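Local atomic coordinates of nuclease-like protein (Chaetomium thermophilum, PDB entry 6GRC), a protein that probably cuts branched DNA as a metal-dependent structure-selective endonuclease, acting on Holliday junctions and 5' flaps. Residues Gly13-Leu18 and Asp155-Gly160; Leu21-Leu26 and Trp442-Ile447; Ala56-Phe61 and Glu312-Thr317; Glu246-Glu251 and Ala261-Glu266. All coordinates share one frame; numbering follows the deposited sequence.

How the contacts relate
Contacts 1, 2 and 3 gather round the nuclease core, whereas contact 4 stands apart. Contact 1 lies at one border of the mixed sheet; contact 2 follows directly on helix 18-29, and the two touch, I16 CG2 lying 3.9 Å from L21 CD1, with centres about 17 Å apart. Contact 3 uses helix 55-70, its centre about 26 Å from that of contact 1. Along the chain, 56-61 and 312-317 are nested inside the loop closed by contact 2, and contact 4 is nested inside both. Contact 2 ties the C-terminal domain to the core, while contact 4, its centre about 53 Å from that of contact 2, reaches the bound DNA.

Contact 1 (Gly13-Leu18 and Asp155-Gly160); sequences GERISL and DWSSEG
The flat guanidinium of R15 is ringed along its edge by four oxygens of 155-160, and the indole of W156 carries L18 CD2 over one face. Both segments belong to the mixed sheet of the PIN-like nuclease core: strand 14-17 lies at its border and strand 151-157 two places in, with 168-173 running antiparallel between them. R15 therefore spans the intervening strand. With CG anti to the backbone N (chi1 179°) and a bend at chi2, its chain leaves strand 14-17 toward the backbone and side chains of 155-159. R15 NE makes a nearly straight salt-bridge hydrogen bond to E159 OE1 at 3.2 Å, on the syn side but tilted 28° out of the plane of the carboxylate, which slides past the arginine in the opposite direction. R15 NH1 donates a hydrogen bond to D155 O at 3.1 Å, and R15 NH2 one to S157 OG at 2.8 Å, with a weak bond added to S158 O. These in-plane partners fix the rotation of the guanidinium. The carboxylate of D155 contributes differently: OD2 is 3.6 Å from R15 NH1 but well out of the guanidinium plane, a purely electrostatic pairing. T170 of the middle strand is a further hydrogen-bond partner of NH1. The side chain of D155 is about 8 Å from that of E140, a metal ligand, which places this network near the active site without joining it. At the start of helix 18-29, L18 crosses W156 at about a right angle. Its CD2 makes a CH-pi contact 3.8 Å from the centroid of the five-membered ring, shifted toward the rim and closest to NE1 at 3.4 Å.

Contact 2 (Leu21-Leu26 and Trp442-Ile447); sequences LAIDHL and WVPETI
I23 projects from helix 18-29 as the main bump of this contact and enters a hollow bordered by P444, T446 and I447. Its CD1 makes the closest approaches, to P444 CB at 3.7 Å and I447 CD1 at 3.5 Å, while CG2 lies beside the threonine, 3.8 Å from T446 OG1. This split follows from chi1 of -67°, which sets CG1 beside the backbone N and CG2 beside the carbonyl carbon, sending the CG1-CD1 arm to the proline and I447 and the CG2 methyl to the threonine. The proline ring forms one wall, turned at about a right angle to I23 and presenting CB and CG to its CG1 and CD1. One turn further along the helix, L26 adds a second bump: its CD2 meets I447 CG1 at 4.0 Å, so I447 is approached by both helix residues, I23 near its tip and L26 along its shaft. The hollow is made by a change of structure, since strand 439-444 ends at P444, the N-cap position of helix 445-451. That strand is an outer member of the three-stranded antiparallel sheet in the GEN1-type C-terminal domain, which belongs to a clan of SH3-like folds, so the packing fastens this domain to a helix of the XPG N-terminal region. No hydrogen bond joins the two segments; the interlock is almost wholly apolar. T446 slides past I23 in the opposite direction and has its hydroxyl hydrogen-bonded to E27, one turn beyond I23. Behind the hollow, V335 and C338 of helix 318-339 back I447, and L339 of the same helix packs on L26.

Contact 3 (Ala56-Phe61 and Glu312-Thr317); sequences AIRTLF and ETFDWT
Helix 55-70 passes the C-terminal part of helix 303-314 with R58 and F314 opposite each other, their CA atoms 7.2 Å apart, just before D315 leaves helical geometry with positive phi. F314 has CG anti to the carbonyl carbon (chi1 -51°), which turns its ring in against R58 and F61. R58 lays CG over the centre of this ring, a CH-pi contact 4.0 Å from the centroid and almost on the normal, while I57 CG2 approaches the ring edge at 3.7 Å from CE1. A second methyl contact joins I57 CG2 to T313 CG2 at 3.6 Å. F61 completes an aromatic cluster: F314 points its edge at the F61 face in a T-shaped pair with planes at 79°, and the edge of the W316 six-membered ring points at the F61 face in an offset pair, planes at 89°. In both pairs the centroids are 5.6 Å apart. Within 312-317, F314 CD2 sits over the centre of the indole, so F314 touches both other rings. With an alanine at F314, the F61 face would probably lose its T-shaped partner and a gap would open beneath the aliphatic part of R58. The inverse gamma turn at W316 carries the chain onward to helix 318-339. L325 and V328 of that helix pack on F61, L306 and T310 of helix 303-314 reach the same ring, and F110, just after helix 104-109, meets it with planes steeply inclined.

Contact 4 (Glu246-Glu251 and Ala261-Glu266); sequences ELRTNE and ALEIPE. With nucleotides of chain B.
Two nitrogens of one arginine converge on a single backbone oxygen here: R248 NH1 lies 2.7 Å and NH2 3.0 Å from L262 O. Both hydrogen bonds are weak, with N-H...O angles of 128° and 122°, because the carbonyl oxygen sits between the two amino groups near the guanidinium plane and neither N-H can aim straight at it. R248 also forms a salt bridge, NH2 to E263 OE2 at 3.3 Å, in which the carboxylate plane is turned 71° from the guanidinium. With CG beside the backbone N and a bend at chi2, the arginine chain turns toward 262-264. I264 CD1 rests 3.8 Å from R248 NH1, its side chain running past the arginine in the opposite direction. Alongside, L247 and L262 touch loosely through their CD2 methyls at 4.3 Å. The contact folds the loop between helices 233-249 and 273-278 back onto the last turn of the first, probably within the helical DNA-binding H3TH region of Yen1-type nucleases; N250, with positive phi, ends the helical geometry. A lysine here, with one nitrogen for the two partners, would probably leave either L262 O or the E263 carboxylate without its mate. The same loop touches DNA: A261 N donates a nearly straight hydrogen bond of 3.0 Å to OP1 of nucleotide DT12 of chain B, and A261 CB packs against that phosphate, 3.6 Å from OP1. K240 and L244 of helix 233-249 pack against I264, and I205 lies against L262.

Contact 1 (Gly13-Leu18 and Asp155-Gly160)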
# COMPACT_ATOMS: atom_id res chain seq x y z
N GLY A 13 -12.65 6.44 -6.10
CA GLY A 13 -12.24 5.93 -4.78
C GLY A 13 -12.34 6.94 -3.66
O GLY A 13 -12.53 8.12 -3.91
N GLU A 14 -12.20 6.48 -2.42
CA GLU A 14 -12.18 7.37 -1.26
C GLU A 14 -10.75 7.83 -0.98
O GLU A 14 -9.84 7.01 -0.77
CB GLU A 14 -12.71 6.66 -0.04
CG GLU A 14 -12.78 7.55 1.20
CD GLU A 14 -13.17 6.78 2.46
OE1 GLU A 14 -13.35 5.55 2.40
OE2 GLU A 14 -13.31 7.42 3.52
N ARG A 15 -10.74 8.84 -0.50
CA ARG A 15 -9.43 9.43 -0.62
C ARG A 15 -8.91 9.49 0.78
O ARG A 15 -9.62 9.81 1.69
CB ARG A 15 -9.46 10.82 -1.20
CG ARG A 15 -8.10 11.46 -1.31
CD ARG A 15 -7.15 10.68 -2.18
NE ARG A 15 -5.89 11.40 -2.26
CZ ARG A 15 -4.75 10.89 -2.66
NH1 ARG A 15 -4.65 9.64 -3.02
NH2 ARG A 15 -3.69 11.66 -2.70
N ILE A 16 -8.11 9.26 1.52
CA ILE A 16 -8.04 9.11 2.97
C ILE A 16 -6.61 9.12 3.46
O ILE A 16 -5.70 8.66 2.78
CB ILE A 16 -8.73 7.83 3.40
CG1 ILE A 16 -8.92 7.80 4.92
CG2 ILE A 16 -7.96 6.59 2.93
CD1 ILE A 16 -9.80 6.65 5.37
N SER A 17 -6.41 9.63 4.66
CA SER A 17 -5.11 9.73 5.26
C SER A 17 -4.60 8.39 5.72
O SER A 17 -5.29 7.67 6.36
CB SER A 17 -5.24 10.69 6.43
OG SER A 17 -4.38 10.37 7.47
N LEU A 18 -3.38 8.06 5.37
CA LEU A 18 -2.78 6.81 5.78
C LEU A 18 -2.73 6.70 7.30
O LEU A 18 -2.97 5.65 7.89
CB LEU A 18 -1.37 6.70 5.16
CG LEU A 18 -0.73 5.32 4.97
CD1 LEU A 18 -1.75 4.24 4.66
CD2 LEU A 18 0.30 5.42 3.86
N ASP A 155 -1.88 5.39 -5.20
CA ASP A 155 -1.56 6.81 -5.29
C ASP A 155 -1.25 7.37 -3.91
O ASP A 155 -1.92 8.28 -3.42
CB ASP A 155 -2.70 7.56 -6.00
CG ASP A 155 -2.39 9.02 -6.22
OD1 ASP A 155 -1.20 9.41 -6.29
OD2 ASP A 155 -3.35 9.80 -6.34
N TRP A 156 -0.23 6.81 -3.28
CA TRP A 156 0.25 7.32 -2.01
C TRP A 156 0.92 8.65 -2.30
O TRP A 156 2.00 8.69 -2.88
CB TRP A 156 1.24 6.31 -1.41
CG TRP A 156 1.78 6.68 -0.07
CD1 TRP A 156 1.28 7.61 0.80
CD2 TRP A 156 2.90 6.09 0.57
NE1 TRP A 156 2.04 7.65 1.94
CE2 TRP A 156 3.05 6.72 1.82
CE3 TRP A 156 3.80 5.08 0.21
CZ2 TRP A 156 4.07 6.39 2.71
CZ3 TRP A 156 4.82 4.74 1.10
CH2 TRP A 156 4.94 5.40 2.34
N SER A 157 0.26 9.73 -1.93
CA SER A 157 0.68 11.06 -2.37
C SER A 157 0.07 12.17 -1.52
O SER A 157 -0.80 11.92 -0.67
CB SER A 157 0.26 11.26 -3.84
OG SER A 157 -1.17 11.33 -3.94
N SER A 158 0.50 13.40 -1.79
CA SER A 158 -0.03 14.59 -1.12
C SER A 158 -1.46 14.91 -1.55
O SER A 158 -1.95 14.43 -2.57
CB SER A 158 0.85 15.79 -1.41
OG SER A 158 0.86 16.10 -2.80
N GLU A 159 -2.10 15.77 -0.77
CA GLU A 159 -3.52 16.01 -0.92
C GLU A 159 -3.80 17.38 -1.58
O GLU A 159 -3.22 18.41 -1.19
CB GLU A 159 -4.20 15.87 0.46
CG GLU A 159 -5.71 16.05 0.49
CD GLU A 159 -6.48 15.02 -0.32
OE1 GLU A 159 -5.92 14.39 -1.24
OE2 GLU A 159 -7.69 14.84 -0.04
N GLY A 160 -4.68 17.38 -2.59
CA GLY A 160 -5.22 18.60 -3.20
C GLY A 160 -4.21 19.56 -3.81
O GLY A 160 -3.28 19.16 -4.50

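Contact 2 (Leu21-Leu26 and Trp442-Ile447)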
# COMPACT_ATOMS: atom_id res chain seq x y z
N LEU A 21 -6.15 5.45 8.52
CA LEU A 21 -6.28 4.01 8.31
C LEU A 21 -5.45 3.26 9.33
O LEU A 21 -5.93 2.34 9.98
CB LEU A 21 -5.83 3.61 6.91
CG LEU A 21 -6.82 3.74 5.74
CD1 LEU A 21 -6.08 3.51 4.42
CD2 LEU A 21 -7.98 2.76 5.86
N ALA A 22 -4.19 3.64 9.47
CA ALA A 22 -3.30 2.96 10.39
C ALA A 22 -3.81 2.98 11.84
O ALA A 22 -3.71 1.97 12.54
CB ALA A 22 -1.91 3.57 10.32
N ILE A 23 -4.37 4.11 12.27
CA ILE A 23 -4.80 4.30 13.65
C ILE A 23 -6.21 3.74 13.90
O ILE A 23 -6.49 3.23 14.99
CB ILE A 23 -4.70 5.79 14.05
CG1 ILE A 23 -3.23 6.22 14.10
CG2 ILE A 23 -5.39 6.08 15.38
CD1 ILE A 23 -2.36 5.50 15.11
N ASP A 24 -7.11 3.84 12.91
CA ASP A 24 -8.42 3.20 13.05
C ASP A 24 -8.21 1.69 13.23
O ASP A 24 -8.78 1.08 14.13
CB ASP A 24 -9.32 3.47 11.85
CG ASP A 24 -9.83 4.91 11.80
OD1 ASP A 24 -9.73 5.67 12.80
OD2 ASP A 24 -10.36 5.28 10.74
N HIS A 25 -7.35 1.12 12.40
CA HIS A 25 -7.08 -0.32 12.47
C HIS A 25 -6.43 -0.71 13.78
O HIS A 25 -6.79 -1.73 14.36
CB HIS A 25 -6.18 -0.74 11.32
CG HIS A 25 -5.97 -2.22 11.25
ND1 HIS A 25 -5.06 -2.88 12.05
CD2 HIS A 25 -6.56 -3.16 10.47
CE1 HIS A 25 -5.11 -4.17 11.77
NE2 HIS A 25 -6.00 -4.37 10.81
N LEU A 26 -5.48 0.10 14.24
CA LEU A 26 -4.82 -0.17 15.52
C LEU A 26 -5.83 -0.13 16.67
O LEU A 26 -5.76 -0.93 17.59
CB LEU A 26 -3.68 0.82 15.76
CG LEU A 26 -2.91 0.71 17.08
CD1 LEU A 26 -2.32 -0.68 17.24
CD2 LEU A 26 -1.80 1.75 17.16
N TRP A 442 4.43 15.82 16.32
CA TRP A 442 3.08 15.37 16.54
C TRP A 442 3.02 13.84 16.41
O TRP A 442 3.50 13.27 15.44
CB TRP A 442 2.15 16.01 15.52
CG TRP A 442 1.98 17.50 15.71
CD1 TRP A 442 2.53 18.49 14.95
CD2 TRP A 442 1.20 18.15 16.72
NE1 TRP A 442 2.14 19.72 15.43
CE2 TRP A 442 1.32 19.54 16.50
CE3 TRP A 442 0.41 17.69 17.77
CZ2 TRP A 442 0.67 20.48 17.31
CZ3 TRP A 442 -0.24 18.62 18.57
CH2 TRP A 442 -0.10 20.00 18.34
N VAL A 443 2.43 13.17 17.40
CA VAL A 443 2.30 11.72 17.38
C VAL A 443 0.87 11.36 17.75
O VAL A 443 0.32 11.93 18.69
CB VAL A 443 3.31 11.06 18.35
CG1 VAL A 443 3.08 9.56 18.45
CG2 VAL A 443 4.73 11.33 17.88
N PRO A 444 0.25 10.43 17.01
CA PRO A 444 -1.11 9.97 17.34
C PRO A 444 -1.29 9.63 18.82
O PRO A 444 -0.56 8.80 19.38
CB PRO A 444 -1.27 8.70 16.50
CG PRO A 444 -0.40 8.96 15.29
CD PRO A 444 0.74 9.83 15.76
N GLU A 445 -2.29 10.25 19.42
CA GLU A 445 -2.60 10.05 20.81
C GLU A 445 -2.74 8.59 21.10
O GLU A 445 -2.31 8.12 22.11
CB GLU A 445 -3.90 10.77 21.10
CG GLU A 445 -4.52 10.46 22.44
CD GLU A 445 -5.81 11.19 22.64
OE1 GLU A 445 -6.81 10.83 22.02
OE2 GLU A 445 -5.83 12.13 23.43
N THR A 446 -3.33 7.85 20.19
CA THR A 446 -3.50 6.45 20.41
C THR A 446 -2.19 5.74 20.58
O THR A 446 -2.03 4.96 21.47
CB THR A 446 -4.26 5.80 19.29
OG1 THR A 446 -5.54 6.40 19.19
CG2 THR A 446 -4.45 4.37 19.59
N ILE A 447 -1.22 6.04 19.75
CA ILE A 447 0.06 5.40 19.86
C ILE A 447 0.76 5.76 21.14
O ILE A 447 1.41 4.94 21.75
CB ILE A 447 0.97 5.74 18.67
CG1 ILE A 447 0.60 4.89 17.49
CG2 ILE A 447 2.40 5.45 19.01
CD1 ILE A 447 1.01 5.47 16.17

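Contact 3 (Ala56-Phe61 and Glu312-Thr317)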
# COMPACT_ATOMS: atom_id res chain seq x y z
N ALA A 56 16.86 8.84 -6.11
CA ALA A 56 15.76 7.86 -6.15
C ALA A 56 15.68 6.96 -4.91
O ALA A 56 14.59 6.77 -4.37
CB ALA A 56 15.84 7.01 -7.41
N ILE A 57 16.81 6.40 -4.46
CA ILE A 57 16.81 5.52 -3.25
C ILE A 57 16.67 6.39 -1.97
O ILE A 57 16.14 5.95 -0.95
CB ILE A 57 18.03 4.53 -3.22
CG1 ILE A 57 17.92 3.51 -2.09
CG2 ILE A 57 19.35 5.24 -3.02
CD1 ILE A 57 16.95 2.39 -2.36
N ARG A 58 17.10 7.65 -2.06
CA ARG A 58 16.85 8.63 -1.01
C ARG A 58 15.34 8.87 -0.75
O ARG A 58 14.90 9.00 0.40
CB ARG A 58 17.53 9.95 -1.37
CG ARG A 58 17.89 10.83 -0.18
CD ARG A 58 18.89 11.92 -0.58
NE ARG A 58 18.33 12.92 -1.50
CZ ARG A 58 18.93 13.41 -2.58
NH1 ARG A 58 20.14 13.00 -2.95
NH2 ARG A 58 18.32 14.32 -3.33
N THR A 59 14.53 8.90 -1.81
CA THR A 59 13.10 9.12 -1.63
C THR A 59 12.47 7.87 -1.02
O THR A 59 11.57 7.95 -0.18
CB THR A 59 12.39 9.49 -2.94
OG1 THR A 59 12.30 8.34 -3.76
CG2 THR A 59 13.16 10.56 -3.69
N LEU A 60 12.96 6.70 -1.44
CA LEU A 60 12.53 5.44 -0.83
C LEU A 60 12.83 5.50 0.67
O LEU A 60 12.02 5.15 1.50
CB LEU A 60 13.26 4.26 -1.49
CG LEU A 60 12.58 2.89 -1.58
CD1 LEU A 60 11.31 2.98 -2.41
CD2 LEU A 60 13.53 1.86 -2.20
N PHE A 61 14.02 5.99 1.00
CA PHE A 61 14.43 6.14 2.39
C PHE A 61 13.42 6.96 3.21
O PHE A 61 13.03 6.57 4.31
CB PHE A 61 15.84 6.76 2.45
CG PHE A 61 16.32 7.07 3.83
CD1 PHE A 61 16.99 6.12 4.57
CD2 PHE A 61 16.11 8.31 4.38
CE1 PHE A 61 17.42 6.38 5.85
CE2 PHE A 61 16.54 8.59 5.66
CZ PHE A 61 17.18 7.62 6.40
N GLU A 312 27.56 5.62 2.66
CA GLU A 312 27.95 5.04 1.38
C GLU A 312 27.07 5.53 0.22
O GLU A 312 27.58 5.81 -0.86
CB GLU A 312 27.97 3.51 1.50
CG GLU A 312 27.93 2.70 0.19
CD GLU A 312 29.29 2.47 -0.48
OE1 GLU A 312 30.33 3.01 -0.00
OE2 GLU A 312 29.31 1.72 -1.49
N THR A 313 25.77 5.66 0.45
CA THR A 313 24.79 5.86 -0.63
C THR A 313 24.39 7.32 -0.89
O THR A 313 24.15 7.71 -2.02
CB THR A 313 23.54 5.03 -0.34
OG1 THR A 313 23.94 3.72 0.07
CG2 THR A 313 22.64 4.92 -1.58
N PHE A 314 24.28 8.12 0.17
CA PHE A 314 23.88 9.52 0.06
C PHE A 314 25.02 10.48 0.33
O PHE A 314 24.82 11.69 0.33
CB PHE A 314 22.79 9.86 1.08
CG PHE A 314 21.61 8.93 1.06
CD1 PHE A 314 21.20 8.31 -0.13
CD2 PHE A 314 20.90 8.71 2.20
CE1 PHE A 314 20.11 7.46 -0.14
CE2 PHE A 314 19.80 7.87 2.19
CZ PHE A 314 19.40 7.25 1.02
N ASP A 315 26.21 9.94 0.59
CA ASP A 315 27.32 10.74 1.08
C ASP A 315 26.99 11.55 2.34
O ASP A 315 27.50 12.63 2.52
CB ASP A 315 27.83 11.67 -0.02
CG ASP A 315 28.66 10.96 -1.05
OD1 ASP A 315 29.55 10.17 -0.66
OD2 ASP A 315 28.44 11.20 -2.25
N TRP A 316 26.12 11.05 3.21
CA TRP A 316 25.99 11.68 4.51
C TRP A 316 27.21 11.29 5.35
O TRP A 316 27.17 10.37 6.16
CB TRP A 316 24.69 11.27 5.18
CG TRP A 316 23.46 11.72 4.46
CD1 TRP A 316 23.40 12.52 3.34
CD2 TRP A 316 22.11 11.42 4.81
NE1 TRP A 316 22.10 12.72 2.97
CE2 TRP A 316 21.28 12.05 3.85
CE3 TRP A 316 21.51 10.69 5.84
CZ2 TRP A 316 19.89 11.97 3.90
CZ3 TRP A 316 20.13 10.60 5.88
CH2 TRP A 316 19.34 11.23 4.91
N THR A 317 28.32 11.98 5.10
CA THR A 317 29.60 11.66 5.71
C THR A 317 29.89 12.52 6.93
O THR A 317 29.45 13.68 7.03
CB THR A 317 30.79 11.82 4.72
OG1 THR A 317 30.84 13.15 4.19
CG2 THR A 317 30.66 10.82 3.58

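Contact 4 (Glu246-Glu251 and Ala261-Glu266)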
# COMPACT_ATOMS: atom_id res chain seq x y z
N GLU A 246 -27.17 -12.51 -28.02
CA GLU A 246 -27.64 -11.37 -27.25
C GLU A 246 -27.04 -10.06 -27.77
O GLU A 246 -27.72 -9.04 -27.80
CB GLU A 246 -27.28 -11.58 -25.79
CG GLU A 246 -27.77 -10.49 -24.85
CD GLU A 246 -29.28 -10.35 -24.82
OE1 GLU A 246 -29.99 -11.38 -25.01
OE2 GLU A 246 -29.75 -9.21 -24.60
N LEU A 247 -25.76 -10.09 -28.16
CA LEU A 247 -25.09 -8.94 -28.76
C LEU A 247 -25.72 -8.56 -30.10
O LEU A 247 -25.89 -7.38 -30.40
CB LEU A 247 -23.60 -9.22 -28.95
CG LEU A 247 -22.71 -9.08 -27.71
CD1 LEU A 247 -21.37 -9.76 -27.93
CD2 LEU A 247 -22.50 -7.62 -27.34
N ARG A 248 -26.05 -9.57 -30.91
CA ARG A 248 -26.60 -9.33 -32.24
C ARG A 248 -28.00 -8.73 -32.19
O ARG A 248 -28.27 -7.75 -32.89
CB ARG A 248 -26.61 -10.63 -33.05
CG ARG A 248 -25.23 -11.19 -33.36
CD ARG A 248 -24.49 -10.35 -34.39
NE ARG A 248 -23.20 -10.92 -34.80
CZ ARG A 248 -22.03 -10.69 -34.21
NH1 ARG A 248 -21.92 -9.89 -33.14
NH2 ARG A 248 -20.93 -11.27 -34.69
N THR A 249 -28.88 -9.31 -31.37
CA THR A 249 -30.30 -8.93 -31.35
C THR A 249 -30.73 -8.06 -30.14
O THR A 249 -31.76 -7.40 -30.20
CB THR A 249 -31.22 -10.18 -31.39
OG1 THR A 249 -31.16 -10.86 -30.13
CG2 THR A 249 -30.81 -11.13 -32.51
N ASN A 250 -29.94 -8.08 -29.07
CA ASN A 250 -30.32 -7.41 -27.82
C ASN A 250 -31.75 -7.76 -27.40
O ASN A 250 -32.52 -6.89 -26.98
CB ASN A 250 -30.15 -5.89 -27.94
CG ASN A 250 -29.96 -5.21 -26.59
OD1 ASN A 250 -29.59 -5.85 -25.59
ND2 ASN A 250 -30.21 -3.90 -26.55
N GLU A 251 -32.08 -9.05 -27.50
CA GLU A 251 -33.43 -9.54 -27.20
C GLU A 251 -33.78 -9.28 -25.74
O GLU A 251 -34.82 -8.69 -25.44
CB GLU A 251 -33.54 -11.03 -27.52
CG GLU A 251 -34.94 -11.61 -27.35
CD GLU A 251 -35.10 -12.97 -28.01
OE1 GLU A 251 -34.08 -13.68 -28.17
OE2 GLU A 251 -36.24 -13.34 -28.36
N ALA A 261 -21.74 -5.55 -35.96
CA ALA A 261 -20.38 -5.39 -36.48
C ALA A 261 -19.35 -6.03 -35.56
O ALA A 261 -18.28 -6.43 -35.99
CB ALA A 261 -20.06 -3.91 -36.67
N LEU A 262 -19.69 -6.14 -34.28
CA LEU A 262 -18.76 -6.69 -33.30
C LEU A 262 -18.49 -8.15 -33.65
O LEU A 262 -19.38 -9.01 -33.55
CB LEU A 262 -19.33 -6.54 -31.89
CG LEU A 262 -18.38 -6.06 -30.80
CD1 LEU A 262 -17.69 -4.76 -31.18
CD2 LEU A 262 -19.14 -5.90 -29.48
N GLU A 263 -17.27 -8.41 -34.12
CA GLU A 263 -16.87 -9.75 -34.59
C GLU A 263 -16.01 -10.41 -33.53
O GLU A 263 -15.01 -9.84 -33.08
CB GLU A 263 -16.11 -9.65 -35.92
CG GLU A 263 -16.63 -10.62 -37.00
CD GLU A 263 -18.05 -10.29 -37.45
OE1 GLU A 263 -18.29 -9.15 -37.91
OE2 GLU A 263 -18.94 -11.18 -37.35
N ILE A 264 -16.40 -11.63 -33.14
CA ILE A 264 -15.79 -12.32 -32.01
C ILE A 264 -14.80 -13.36 -32.52
O ILE A 264 -15.21 -14.30 -33.20
CB ILE A 264 -16.85 -13.00 -31.11
CG1 ILE A 264 -17.81 -11.98 -30.50
CG2 ILE A 264 -16.18 -13.76 -29.97
CD1 ILE A 264 -18.76 -11.30 -31.46
N PRO A 265 -13.50 -13.21 -32.18
CA PRO A 265 -12.48 -14.18 -32.58
C PRO A 265 -12.86 -15.61 -32.22
O PRO A 265 -13.46 -15.84 -31.17
CB PRO A 265 -11.25 -13.76 -31.78
CG PRO A 265 -11.44 -12.30 -31.51
CD PRO A 265 -12.92 -12.08 -31.41
N GLU A 266 -12.52 -16.56 -33.09
CA GLU A 266 -12.81 -17.98 -32.84
C GLU A 266 -12.27 -18.45 -31.49
O GLU A 266 -12.91 -19.23 -30.78
CB GLU A 266 -12.20 -18.84 -33.96
CG GLU A 266 -12.34 -20.34 -33.79
CD GLU A 266 -13.78 -20.79 -33.68
OE1 GLU A 266 -14.56 -20.54 -34.62
OE2 GLU A 266 -14.13 -21.41 -32.65
P DT B 12 -23.14 -1.74 -35.68
OP1 DT B 12 -23.15 -3.05 -34.98
OP2 DT B 12 -23.22 -1.69 -37.16
O5' DT B 12 -24.33 -0.86 -35.09
C5' DT B 12 -24.25 -0.31 -33.77
C4' DT B 12 -25.32 0.73 -33.55
O4' DT B 12 -24.88 2.00 -34.07
C3' DT B 12 -26.68 0.44 -34.20
O3' DT B 12 -27.51 -0.01 -33.12
C2' DT B 12 -27.05 1.74 -34.92
C1' DT B 12 -26.01 2.76 -34.48
N1 DT B 12 -25.53 3.75 -35.48
C2 DT B 12 -25.60 5.09 -35.19
O2 DT B 12 -26.11 5.54 -34.17
N3 DT B 12 -25.07 5.92 -36.15
C4 DT B 12 -24.47 5.54 -37.34
O4 DT B 12 -24.04 6.39 -38.11
C5 DT B 12 -24.40 4.11 -37.57
C7 DT B 12 -23.77 3.60 -38.82
C6 DT B 12 -24.92 3.30 -36.63